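Long-range contacts in putative phosphomannomutase (Thermus thermophilus, PDB 1TUO), which probably interconverts phosphorylated sugars by shifting the position of the phosphate, as a magnesium-dependent member of the phosphohexose mutase family: residues G178-D183 and P242-A247; P208-P213 and K227-T232; A234-E239 and G256-G261. All coordinates share one frame; numbering follows the deposited sequence.

Contact 1 (G178-D183 and P242-A247)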
ATOM      1  N   GLY A 178       6.695  -6.525 -23.921  1.00 31.42           N
ATOM      2  CA  GLY A 178       6.713  -7.791 -23.211  1.00 30.84           C
ATOM      3  C   GLY A 178       5.342  -8.263 -22.775  1.00 29.90           C
ATOM      4  O   GLY A 178       4.317  -7.899 -23.360  1.00 30.14           O
ATOM      5  N   VAL A 179       5.332  -9.090 -21.739  1.00 29.10           N
ATOM      6  CA  VAL A 179       4.102  -9.618 -21.176  1.00 29.35           C
ATOM      7  C   VAL A 179       4.098  -9.244 -19.703  1.00 27.61           C
ATOM      8  O   VAL A 179       5.141  -9.270 -19.050  1.00 27.29           O
ATOM      9  CB  VAL A 179       4.034 -11.154 -21.294  1.00 30.77           C
ATOM     10  CG1 VAL A 179       5.282 -11.773 -20.705  1.00 33.30           C
ATOM     11  CG2 VAL A 179       2.810 -11.681 -20.569  1.00 31.63           C
ATOM     12  N   LEU A 180       2.933  -8.874 -19.186  1.00 26.24           N
ATOM     13  CA  LEU A 180       2.834  -8.525 -17.780  1.00 24.34           C
ATOM     14  C   LEU A 180       2.132  -9.648 -17.027  1.00 23.44           C
ATOM     15  O   LEU A 180       1.013 -10.032 -17.365  1.00 23.63           O
ATOM     16  CB  LEU A 180       2.056  -7.218 -17.594  1.00 24.01           C
ATOM     17  CG  LEU A 180       1.859  -6.762 -16.140  1.00 23.43           C
ATOM     18  CD1 LEU A 180       3.204  -6.466 -15.497  1.00 24.11           C
ATOM     19  CD2 LEU A 180       0.973  -5.528 -16.098  1.00 25.73           C
ATOM     20  N   TYR A 181       2.810 -10.196 -16.027  1.00 22.39           N
ATOM     21  CA  TYR A 181       2.219 -11.239 -15.211  1.00 21.57           C
ATOM     22  C   TYR A 181       1.644 -10.514 -14.006  1.00 21.78           C
ATOM     23  O   TYR A 181       2.295  -9.623 -13.447  1.00 21.12           O
ATOM     24  CB  TYR A 181       3.275 -12.250 -14.752  1.00 22.13           C
ATOM     25  CG  TYR A 181       3.790 -13.143 -15.859  1.00 23.60           C
ATOM     26  CD1 TYR A 181       4.779 -12.703 -16.736  1.00 25.33           C
ATOM     27  CD2 TYR A 181       3.272 -14.424 -16.038  1.00 25.46           C
ATOM     28  CE1 TYR A 181       5.243 -13.522 -17.768  1.00 25.54           C
ATOM     29  CE2 TYR A 181       3.726 -15.253 -17.066  1.00 25.93           C
ATOM     30  CZ  TYR A 181       4.712 -14.794 -17.926  1.00 27.16           C
ATOM     31  OH  TYR A 181       5.171 -15.614 -18.940  1.00 27.69           O
ATOM     32  N   HIS A 182       0.416 -10.865 -13.637  1.00 19.77           N
ATOM     33  CA  HIS A 182      -0.227 -10.246 -12.488  1.00 18.74           C
ATOM     34  C   HIS A 182      -0.679 -11.300 -11.497  1.00 19.25           C
ATOM     35  O   HIS A 182      -1.666 -12.003 -11.725  1.00 17.73           O
ATOM     36  CB  HIS A 182      -1.446  -9.418 -12.901  1.00 18.44           C
ATOM     37  CG  HIS A 182      -2.152  -8.780 -11.742  1.00 19.22           C
ATOM     38  ND1 HIS A 182      -3.436  -8.288 -11.828  1.00 19.09           N
ATOM     39  CD2 HIS A 182      -1.746  -8.552 -10.469  1.00 19.25           C
ATOM     40  CE1 HIS A 182      -3.793  -7.786 -10.657  1.00 17.47           C
ATOM     41  NE2 HIS A 182      -2.784  -7.933  -9.816  1.00 19.74           N
ATOM     42  N   ASP A 183       0.063 -11.390 -10.400  1.00 18.38           N
ATOM     43  CA  ASP A 183      -0.226 -12.307  -9.311  1.00 18.84           C
ATOM     44  C   ASP A 183      -1.121 -11.500  -8.372  1.00 19.84           C
ATOM     45  O   ASP A 183      -0.668 -10.527  -7.765  1.00 18.70           O
ATOM     46  CB  ASP A 183       1.090 -12.680  -8.628  1.00 20.49           C
ATOM     47  CG  ASP A 183       0.909 -13.582  -7.429  1.00 20.28           C
ATOM     48  OD1 ASP A 183       1.948 -13.930  -6.829  1.00 20.73           O
ATOM     49  OD2 ASP A 183      -0.241 -13.944  -7.082  1.00 18.66           O
ATOM     50  N   PRO A 242      11.552  -7.547 -21.698  1.00 28.65           N
ATOM     51  CA  PRO A 242      11.194  -6.714 -20.548  1.00 27.32           C
ATOM     52  C   PRO A 242       9.989  -7.222 -19.756  1.00 26.12           C
ATOM     53  O   PRO A 242       9.371  -6.466 -19.011  1.00 26.02           O
ATOM     54  CB  PRO A 242      10.918  -5.368 -21.191  1.00 26.61           C
ATOM     55  CG  PRO A 242      10.212  -5.781 -22.448  1.00 27.92           C
ATOM     56  CD  PRO A 242      11.048  -6.947 -22.949  1.00 28.02           C
ATOM     57  N   SER A 243       9.646  -8.492 -19.922  1.00 26.44           N
ATOM     58  CA  SER A 243       8.510  -9.058 -19.202  1.00 25.69           C
ATOM     59  C   SER A 243       8.788  -9.106 -17.707  1.00 25.11           C
ATOM     60  O   SER A 243       9.931  -9.272 -17.283  1.00 23.11           O
ATOM     61  CB  SER A 243       8.207 -10.467 -19.710  1.00 28.00           C
ATOM     62  OG  SER A 243       7.798 -10.433 -21.066  1.00 28.83           O
ATOM     63  N   PHE A 244       7.736  -8.949 -16.909  1.00 23.73           N
ATOM     64  CA  PHE A 244       7.889  -8.997 -15.468  1.00 23.44           C
ATOM     65  C   PHE A 244       6.551  -9.233 -14.796  1.00 22.04           C
ATOM     66  O   PHE A 244       5.499  -9.189 -15.432  1.00 21.33           O
ATOM     67  CB  PHE A 244       8.537  -7.708 -14.940  1.00 22.84           C
ATOM     68  CG  PHE A 244       7.683  -6.477 -15.081  1.00 23.10           C
ATOM     69  CD1 PHE A 244       6.987  -5.964 -13.986  1.00 21.99           C
ATOM     70  CD2 PHE A 244       7.606  -5.801 -16.294  1.00 22.21           C
ATOM     71  CE1 PHE A 244       6.233  -4.797 -14.096  1.00 21.36           C
ATOM     72  CE2 PHE A 244       6.853  -4.636 -16.415  1.00 22.86           C
ATOM     73  CZ  PHE A 244       6.166  -4.130 -15.316  1.00 23.47           C
ATOM     74  N   ALA A 245       6.597  -9.501 -13.503  1.00 21.55           N
ATOM     75  CA  ALA A 245       5.372  -9.748 -12.770  1.00 19.86           C
ATOM     76  C   ALA A 245       5.153  -8.725 -11.679  1.00 19.08           C
ATOM     77  O   ALA A 245       6.106  -8.264 -11.060  1.00 19.27           O
ATOM     78  CB  ALA A 245       5.411 -11.141 -12.152  1.00 20.60           C
ATOM     79  N   VAL A 246       3.892  -8.354 -11.476  1.00 16.91           N
ATOM     80  CA  VAL A 246       3.538  -7.461 -10.382  1.00 16.84           C
ATOM     81  C   VAL A 246       2.642  -8.314  -9.504  1.00 18.21           C
ATOM     82  O   VAL A 246       1.785  -9.042 -10.008  1.00 18.79           O
ATOM     83  CB  VAL A 246       2.753  -6.205 -10.832  1.00 18.43           C
ATOM     84  CG1 VAL A 246       3.695  -5.235 -11.518  1.00 18.55           C
ATOM     85  CG2 VAL A 246       1.607  -6.587 -11.748  1.00 17.49           C
ATOM     86  N   ALA A 247       2.869  -8.258  -8.199  1.00 16.76           N
ATOM     87  CA  ALA A 247       2.058  -9.021  -7.257  1.00 17.02           C
ATOM     88  C   ALA A 247       1.391  -8.004  -6.357  1.00 17.01           C
ATOM     89  O   ALA A 247       2.068  -7.282  -5.626  1.00 17.52           O
ATOM     90  CB  ALA A 247       2.943  -9.953  -6.432  1.00 18.38           C
TER

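Contact 2 (P208-P213 and K227-T232)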
ATOM      1  N   PRO A 208      -2.528 -13.759 -15.853  1.00 26.18           N
ATOM      2  CA  PRO A 208      -2.899 -13.854 -14.440  1.00 25.87           C
ATOM      3  C   PRO A 208      -2.281 -15.016 -13.680  1.00 25.88           C
ATOM      4  O   PRO A 208      -2.037 -16.092 -14.232  1.00 26.37           O
ATOM      5  CB  PRO A 208      -4.413 -13.970 -14.504  1.00 26.89           C
ATOM      6  CG  PRO A 208      -4.589 -14.862 -15.692  1.00 29.29           C
ATOM      7  CD  PRO A 208      -3.626 -14.246 -16.709  1.00 26.98           C
ATOM      8  N   ILE A 209      -2.036 -14.767 -12.400  1.00 23.78           N
ATOM      9  CA  ILE A 209      -1.493 -15.751 -11.475  1.00 23.15           C
ATOM     10  C   ILE A 209      -2.328 -15.587 -10.207  1.00 22.08           C
ATOM     11  O   ILE A 209      -2.501 -14.467  -9.716  1.00 20.34           O
ATOM     12  CB  ILE A 209      -0.005 -15.482 -11.161  1.00 23.06           C
ATOM     13  CG1 ILE A 209       0.857 -15.858 -12.369  1.00 24.01           C
ATOM     14  CG2 ILE A 209       0.425 -16.277  -9.942  1.00 22.98           C
ATOM     15  CD1 ILE A 209       2.337 -15.565 -12.191  1.00 21.82           C
ATOM     16  N   ARG A 210      -2.861 -16.694  -9.697  1.00 22.60           N
ATOM     17  CA  ARG A 210      -3.689 -16.671  -8.491  1.00 23.39           C
ATOM     18  C   ARG A 210      -4.775 -15.590  -8.570  1.00 24.14           C
ATOM     19  O   ARG A 210      -5.005 -14.836  -7.618  1.00 22.98           O
ATOM     20  CB  ARG A 210      -2.800 -16.476  -7.254  1.00 24.21           C
ATOM     21  CG  ARG A 210      -1.873 -17.667  -7.012  1.00 24.81           C
ATOM     22  CD  ARG A 210      -1.134 -17.636  -5.674  1.00 23.91           C
ATOM     23  NE  ARG A 210      -0.130 -16.578  -5.592  1.00 21.62           N
ATOM     24  CZ  ARG A 210       0.903 -16.598  -4.755  1.00 22.30           C
ATOM     25  NH1 ARG A 210       1.068 -17.624  -3.925  1.00 22.03           N
ATOM     26  NH2 ARG A 210       1.780 -15.606  -4.751  1.00 20.36           N
ATOM     27  N   GLU A 211      -5.456 -15.534  -9.712  1.00 24.37           N
ATOM     28  CA  GLU A 211      -6.497 -14.536  -9.927  1.00 25.39           C
ATOM     29  C   GLU A 211      -7.808 -14.824  -9.216  1.00 25.18           C
ATOM     30  O   GLU A 211      -8.563 -13.905  -8.911  1.00 25.63           O
ATOM     31  CB  GLU A 211      -6.767 -14.363 -11.426  1.00 28.39           C
ATOM     32  CG  GLU A 211      -7.034 -15.658 -12.172  1.00 34.00           C
ATOM     33  CD  GLU A 211      -7.449 -15.419 -13.614  1.00 37.74           C
ATOM     34  OE1 GLU A 211      -7.302 -16.351 -14.436  1.00 40.99           O
ATOM     35  OE2 GLU A 211      -7.929 -14.305 -13.922  1.00 38.81           O
ATOM     36  N   GLU A 212      -8.083 -16.095  -8.955  1.00 26.12           N
ATOM     37  CA  GLU A 212      -9.322 -16.475  -8.285  1.00 27.53           C
ATOM     38  C   GLU A 212      -9.364 -15.973  -6.844  1.00 25.70           C
ATOM     39  O   GLU A 212      -8.447 -16.225  -6.070  1.00 24.71           O
ATOM     40  CB  GLU A 212      -9.471 -17.999  -8.308  1.00 31.34           C
ATOM     41  CG  GLU A 212     -10.659 -18.533  -7.532  1.00 38.09           C
ATOM     42  CD  GLU A 212     -10.789 -20.041  -7.651  1.00 41.87           C
ATOM     43  OE1 GLU A 212     -11.079 -20.518  -8.769  1.00 44.26           O
ATOM     44  OE2 GLU A 212     -10.596 -20.746  -6.634  1.00 43.47           O
ATOM     45  N   PRO A 213     -10.431 -15.242  -6.470  1.00 26.01           N
ATOM     46  CA  PRO A 213     -10.545 -14.731  -5.098  1.00 25.20           C
ATOM     47  C   PRO A 213     -10.538 -15.919  -4.141  1.00 25.41           C
ATOM     48  O   PRO A 213     -11.182 -16.938  -4.410  1.00 26.54           O
ATOM     49  CB  PRO A 213     -11.889 -14.004  -5.110  1.00 25.90           C
ATOM     50  CG  PRO A 213     -12.009 -13.545  -6.545  1.00 28.34           C
ATOM     51  CD  PRO A 213     -11.549 -14.766  -7.304  1.00 26.83           C
ATOM     52  N   LYS A 227       8.779 -14.958   0.465  1.00 24.82           N
ATOM     53  CA  LYS A 227       8.180 -16.124   1.121  1.00 26.19           C
ATOM     54  C   LYS A 227       6.765 -16.465   0.670  1.00 24.57           C
ATOM     55  O   LYS A 227       6.323 -17.608   0.802  1.00 24.51           O
ATOM     56  CB  LYS A 227       8.208 -15.976   2.647  1.00 29.03           C
ATOM     57  CG  LYS A 227       7.396 -14.827   3.208  1.00 32.83           C
ATOM     58  CD  LYS A 227       7.166 -15.006   4.712  1.00 36.56           C
ATOM     59  CE  LYS A 227       6.283 -16.224   4.992  1.00 39.02           C
ATOM     60  NZ  LYS A 227       6.046 -16.468   6.447  1.00 40.61           N
ATOM     61  N   ASN A 228       6.057 -15.485   0.120  1.00 23.71           N
ATOM     62  CA  ASN A 228       4.695 -15.720  -0.344  1.00 22.39           C
ATOM     63  C   ASN A 228       4.584 -15.718  -1.865  1.00 21.39           C
ATOM     64  O   ASN A 228       3.491 -15.867  -2.413  1.00 19.11           O
ATOM     65  CB  ASN A 228       3.761 -14.650   0.234  1.00 22.93           C
ATOM     66  CG  ASN A 228       3.789 -14.617   1.746  1.00 21.83           C
ATOM     67  OD1 ASN A 228       3.489 -15.616   2.404  1.00 22.59           O
ATOM     68  ND2 ASN A 228       4.150 -13.468   2.311  1.00 19.58           N
ATOM     69  N   LEU A 229       5.720 -15.580  -2.543  1.00 21.40           N
ATOM     70  CA  LEU A 229       5.739 -15.515  -3.998  1.00 22.03           C
ATOM     71  C   LEU A 229       6.395 -16.696  -4.718  1.00 22.65           C
ATOM     72  O   LEU A 229       6.755 -16.582  -5.889  1.00 22.32           O
ATOM     73  CB  LEU A 229       6.432 -14.217  -4.428  1.00 20.40           C
ATOM     74  CG  LEU A 229       5.708 -12.927  -4.039  1.00 20.94           C
ATOM     75  CD1 LEU A 229       6.583 -11.730  -4.352  1.00 22.25           C
ATOM     76  CD2 LEU A 229       4.383 -12.844  -4.783  1.00 20.27           C
ATOM     77  N   GLY A 230       6.533 -17.826  -4.030  1.00 24.22           N
ATOM     78  CA  GLY A 230       7.147 -18.994  -4.643  1.00 25.21           C
ATOM     79  C   GLY A 230       6.650 -19.322  -6.042  1.00 25.96           C
ATOM     80  O   GLY A 230       7.446 -19.485  -6.973  1.00 25.26           O
ATOM     81  N   VAL A 231       5.334 -19.420  -6.200  1.00 26.71           N
ATOM     82  CA  VAL A 231       4.747 -19.746  -7.497  1.00 27.76           C
ATOM     83  C   VAL A 231       5.120 -18.748  -8.588  1.00 27.24           C
ATOM     84  O   VAL A 231       5.389 -19.133  -9.725  1.00 27.35           O
ATOM     85  CB  VAL A 231       3.207 -19.831  -7.408  1.00 29.92           C
ATOM     86  CG1 VAL A 231       2.622 -20.126  -8.776  1.00 31.59           C
ATOM     87  CG2 VAL A 231       2.807 -20.921  -6.422  1.00 30.93           C
ATOM     88  N   THR A 232       5.142 -17.468  -8.235  1.00 25.87           N
ATOM     89  CA  THR A 232       5.474 -16.416  -9.188  1.00 25.36           C
ATOM     90  C   THR A 232       6.964 -16.384  -9.509  1.00 25.26           C
ATOM     91  O   THR A 232       7.352 -16.136 -10.648  1.00 24.69           O
ATOM     92  CB  THR A 232       5.017 -15.050  -8.648  1.00 25.59           C
ATOM     93  OG1 THR A 232       3.604 -15.101  -8.420  1.00 25.47           O
ATOM     94  CG2 THR A 232       5.323 -13.933  -9.642  1.00 23.72           C
TER
HETATM   95  O   HOH W   1       3.771 -19.039  -3.560  1.00 29.11           O

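Contact 3 (A234-E239 and G256-G261)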
ATOM      1  N   ALA A 234       8.741 -18.848  -9.626  1.00 28.28           N
ATOM      2  CA  ALA A 234       8.940 -19.999 -10.503  1.00 29.51           C
ATOM      3  C   ALA A 234       8.532 -19.686 -11.942  1.00 29.40           C
ATOM      4  O   ALA A 234       9.279 -19.963 -12.883  1.00 30.02           O
ATOM      5  CB  ALA A 234       8.151 -21.192  -9.982  1.00 30.57           C
ATOM      6  N   VAL A 235       7.348 -19.106 -12.111  1.00 28.68           N
ATOM      7  CA  VAL A 235       6.847 -18.760 -13.435  1.00 28.88           C
ATOM      8  C   VAL A 235       7.788 -17.809 -14.179  1.00 28.62           C
ATOM      9  O   VAL A 235       8.001 -17.957 -15.385  1.00 29.01           O
ATOM     10  CB  VAL A 235       5.442 -18.101 -13.348  1.00 28.69           C
ATOM     11  CG1 VAL A 235       4.964 -17.704 -14.737  1.00 29.06           C
ATOM     12  CG2 VAL A 235       4.452 -19.061 -12.705  1.00 28.86           C
ATOM     13  N   LEU A 236       8.348 -16.832 -13.467  1.00 28.23           N
ATOM     14  CA  LEU A 236       9.251 -15.864 -14.087  1.00 28.12           C
ATOM     15  C   LEU A 236      10.675 -16.378 -14.292  1.00 29.27           C
ATOM     16  O   LEU A 236      11.470 -15.744 -14.985  1.00 29.64           O
ATOM     17  CB  LEU A 236       9.291 -14.574 -13.260  1.00 26.98           C
ATOM     18  CG  LEU A 236       8.211 -13.522 -13.540  1.00 24.87           C
ATOM     19  CD1 LEU A 236       8.493 -12.862 -14.882  1.00 24.59           C
ATOM     20  CD2 LEU A 236       6.834 -14.154 -13.532  1.00 23.49           C
ATOM     21  N   GLY A 237      10.988 -17.523 -13.694  1.00 30.57           N
ATOM     22  CA  GLY A 237      12.317 -18.093 -13.827  1.00 30.97           C
ATOM     23  C   GLY A 237      12.867 -18.099 -15.245  1.00 31.33           C
ATOM     24  O   GLY A 237      13.908 -17.491 -15.500  1.00 31.24           O
ATOM     25  N   PRO A 238      12.190 -18.772 -16.192  1.00 31.59           N
ATOM     26  CA  PRO A 238      12.619 -18.861 -17.594  1.00 31.92           C
ATOM     27  C   PRO A 238      12.197 -17.701 -18.498  1.00 31.93           C
ATOM     28  O   PRO A 238      12.400 -17.750 -19.713  1.00 31.68           O
ATOM     29  CB  PRO A 238      12.014 -20.183 -18.042  1.00 32.33           C
ATOM     30  CG  PRO A 238      10.694 -20.175 -17.320  1.00 32.81           C
ATOM     31  CD  PRO A 238      11.073 -19.700 -15.929  1.00 31.98           C
ATOM     32  N   GLU A 239      11.611 -16.661 -17.916  1.00 31.36           N
ATOM     33  CA  GLU A 239      11.186 -15.511 -18.704  1.00 32.83           C
ATOM     34  C   GLU A 239      12.362 -14.635 -19.102  1.00 32.37           C
ATOM     35  O   GLU A 239      13.480 -14.819 -18.621  1.00 33.90           O
ATOM     36  CB  GLU A 239      10.173 -14.669 -17.925  1.00 33.90           C
ATOM     37  CG  GLU A 239       8.730 -15.034 -18.196  1.00 37.27           C
ATOM     38  CD  GLU A 239       8.392 -14.955 -19.671  1.00 39.18           C
ATOM     39  OE1 GLU A 239       8.839 -13.992 -20.332  1.00 40.50           O
ATOM     40  OE2 GLU A 239       7.677 -15.851 -20.165  1.00 40.78           O
ATOM     41  N   GLY A 256       4.520  -5.898  -5.140  1.00 19.87           N
ATOM     42  CA  GLY A 256       5.845  -6.481  -5.074  1.00 19.20           C
ATOM     43  C   GLY A 256       6.162  -6.837  -6.516  1.00 18.37           C
ATOM     44  O   GLY A 256       5.245  -7.070  -7.309  1.00 19.71           O
ATOM     45  N   VAL A 257       7.439  -6.878  -6.873  1.00 17.92           N
ATOM     46  CA  VAL A 257       7.816  -7.180  -8.249  1.00 18.45           C
ATOM     47  C   VAL A 257       8.760  -8.375  -8.383  1.00 18.42           C
ATOM     48  O   VAL A 257       9.668  -8.555  -7.570  1.00 19.19           O
ATOM     49  CB  VAL A 257       8.490  -5.946  -8.901  1.00 18.91           C
ATOM     50  CG1 VAL A 257       9.042  -6.300 -10.272  1.00 17.70           C
ATOM     51  CG2 VAL A 257       7.479  -4.807  -9.024  1.00 19.51           C
ATOM     52  N   VAL A 258       8.539  -9.187  -9.411  1.00 19.75           N
ATOM     53  CA  VAL A 258       9.407 -10.335  -9.678  1.00 20.86           C
ATOM     54  C   VAL A 258       9.889 -10.225 -11.118  1.00 22.64           C
ATOM     55  O   VAL A 258       9.090 -10.089 -12.050  1.00 22.96           O
ATOM     56  CB  VAL A 258       8.681 -11.678  -9.483  1.00 22.91           C
ATOM     57  CG1 VAL A 258       9.624 -12.834  -9.832  1.00 23.29           C
ATOM     58  CG2 VAL A 258       8.220 -11.809  -8.035  1.00 21.93           C
ATOM     59  N   LEU A 259      11.205 -10.277 -11.292  1.00 22.84           N
ATOM     60  CA  LEU A 259      11.801 -10.147 -12.614  1.00 24.31           C
ATOM     61  C   LEU A 259      12.235 -11.485 -13.189  1.00 25.23           C
ATOM     62  O   LEU A 259      12.329 -12.481 -12.472  1.00 25.31           O
ATOM     63  CB  LEU A 259      13.007  -9.204 -12.539  1.00 23.87           C
ATOM     64  CG  LEU A 259      12.762  -7.799 -11.975  1.00 24.26           C
ATOM     65  CD1 LEU A 259      14.080  -7.039 -11.927  1.00 25.41           C
ATOM     66  CD2 LEU A 259      11.749  -7.055 -12.836  1.00 24.18           C
ATOM     67  N   PRO A 260      12.490 -11.523 -14.507  1.00 26.47           N
ATOM     68  CA  PRO A 260      12.924 -12.749 -15.177  1.00 27.99           C
ATOM     69  C   PRO A 260      14.083 -13.361 -14.408  1.00 27.65           C
ATOM     70  O   PRO A 260      14.969 -12.645 -13.939  1.00 29.08           O
ATOM     71  CB  PRO A 260      13.332 -12.250 -16.555  1.00 27.07           C
ATOM     72  CG  PRO A 260      12.327 -11.176 -16.806  1.00 27.28           C
ATOM     73  CD  PRO A 260      12.297 -10.434 -15.482  1.00 26.50           C
ATOM     74  N   GLY A 261      14.070 -14.682 -14.278  1.00 29.07           N
ATOM     75  CA  GLY A 261      15.119 -15.354 -13.540  1.00 28.93           C
ATOM     76  C   GLY A 261      14.660 -15.548 -12.108  1.00 30.56           C
ATOM     77  O   GLY A 261      15.383 -16.093 -11.270  1.00 31.26           O
TER

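Contact 1 (G178-D183 and P242-A247)
With CG anti to its backbone N (chi1 179°), Leu180 runs alongside Phe244, whose CG takes the crowded position between N and the carbonyl carbon (chi1 67°). The methyl CD1 of Leu180 thereby comes over a face of the Phe244 ring, 3.9 Å from the centroid, as a CH-pi contact. It also reaches CG2 of Val246 at 4.1 Å, and Leu180, Phe244 and Val246 on this face meet helix 348-362. The pairing joins two parallel strands, 180-183 and 244-248, in the mixed sheet of the family's second alpha/beta/alpha domain. Tyr181 N gives a nearly straight bond to Phe244 O (2.9 Å, 177°). Val246 N reaches Tyr181 O at 2.8 Å, and Asp183 N reaches Val246 O at 2.9 Å; in all three bonds the donor lies in the carbonyl plane. At the start of the pairing the grip loosens: Phe244 N is only weakly bonded to Val179 O (3.4 Å), and Ser243 OG, whose position is less certain, accepts from Val179 N.

Tyr181, Ala245, Asp183 and Ala247 line the other face. CB of Tyr181 rests on CB of Ala245 at 3.5 Å, and the short alanine suits a place over which helix 230-236 passes. The polar ends go further afield: Tyr181 OH bonds to Glu239, His182 NE2 to Thr248 OG1, while Asp183 OD1 takes a salt bridge from Arg210 and a hydrogen bond with Thr232. The strands are thus joined by backbone bonds and by hydrocarbon on both faces, while the buried carboxylate at the end of strand 180-183, with a cation beside it, probably stays ionised.

Contact 2 (P208-P213 and K227-T232)
The guanidinium of Arg210 meets the 227-232 segment through its edge: Asn228 O and CD2 of Leu229 both lie there, in its plane. This is a junction of the alpha/beta/alpha domain, where the end of the outermost strand 206-209 faces the beginning of helix 230-236. NH2 donates to Asn228 O at 2.9 Å, only 11° out of the guanidinium plane and in the plane of the carbonyl. NH1 adds a weak bond to the same oxygen at 3.4 Å, so one carbonyl just ahead of the helix receives two N-H groups. Leu229, at the N-cap position, sets CD2 3.8 Å from NH2 and crosses the arginine at about a right angle.

A long chain, bent at chi3 (-69°), lets Arg210 span the distance from strand to helix; NH2 also forms a salt bridge with Asp183, which helps to fix the rotation of the flat group. An alanine here would remove both the charge and the bonds to Asn228 O, and would probably leave the Asp183 carboxylate poorly balanced and the approach to the helix less firmly held. Ile209 suits its buried place because its branched hydrocarbon packs on Tyr181 and at Thr232, CG2 lying 3.7 Å from OG1, which bonds to Asp183. The side chain of Asn228 is held elsewhere, ND2 by Glu223 O and OD1 by Asn221 N, which should steady the carbonyl used by the arginine. One water completes the junction, accepting from Val231 N at 3.1 Å and, weakly, from NH1 of Arg210 at 3.1 Å.

Contact 3 (A234-E239 and G256-G261)
Two N-H groups grip the carbonyl oxygen of Leu236: Gly261 N at 2.9 Å across the contact, and Glu239 N at 3.1 Å within the type I turn from Leu236 to Glu239. The first is fairly straight at its hydrogen (155°) but comes from above the carbonyl plane, 41° out of it. Pro260 adds a CA-H contact to Leu236 O at 3.3 Å.

In this way the turn after helix 230-236 is tied to the residues just past strand 255-259, where the helix, packed on the sheet, ends beside that strand. Beside the polar tie, CB of Leu236 packs on CG1 of Val258 at 3.9 Å, the two chains crossing obliquely; a leucine fits because it also rests on Ala245 and Tyr181 of the sheet. The ring of Pro260 sets CB against Glu239 O at 3.3 Å. Gly261 turns with phi 94°, where a side chain would be jammed against the carbonyl O of Pro260, and at Gly237 a CB would clash with Pro238 CD. The polar work across the contact is done by main-chain atoms, one of them of a glycine, while the Glu239 carboxylate turns to Tyr181 OH on strand 180-183.

How the contacts relate
All three contacts belong to the second alpha/beta/alpha domain and share its five-stranded sheet. Contact 1 is the most buried in character, a strand pair inside the sheet, whereas contacts 2 and 3 bring the two ends of helix 230-236 against it. Contact 2, also largely buried, works through a charged side chain and a water; contact 3, partly exposed, through turn backbone and glycines. Contact 2 is nested in the loop closed by contact 1, while contacts 1 and 3 cross along the chain. At the start of the helix, Leu229 CD1 and Thr232 CG2 both touch Val258 CG2, joining contacts 2 and 3 by hydrocarbon.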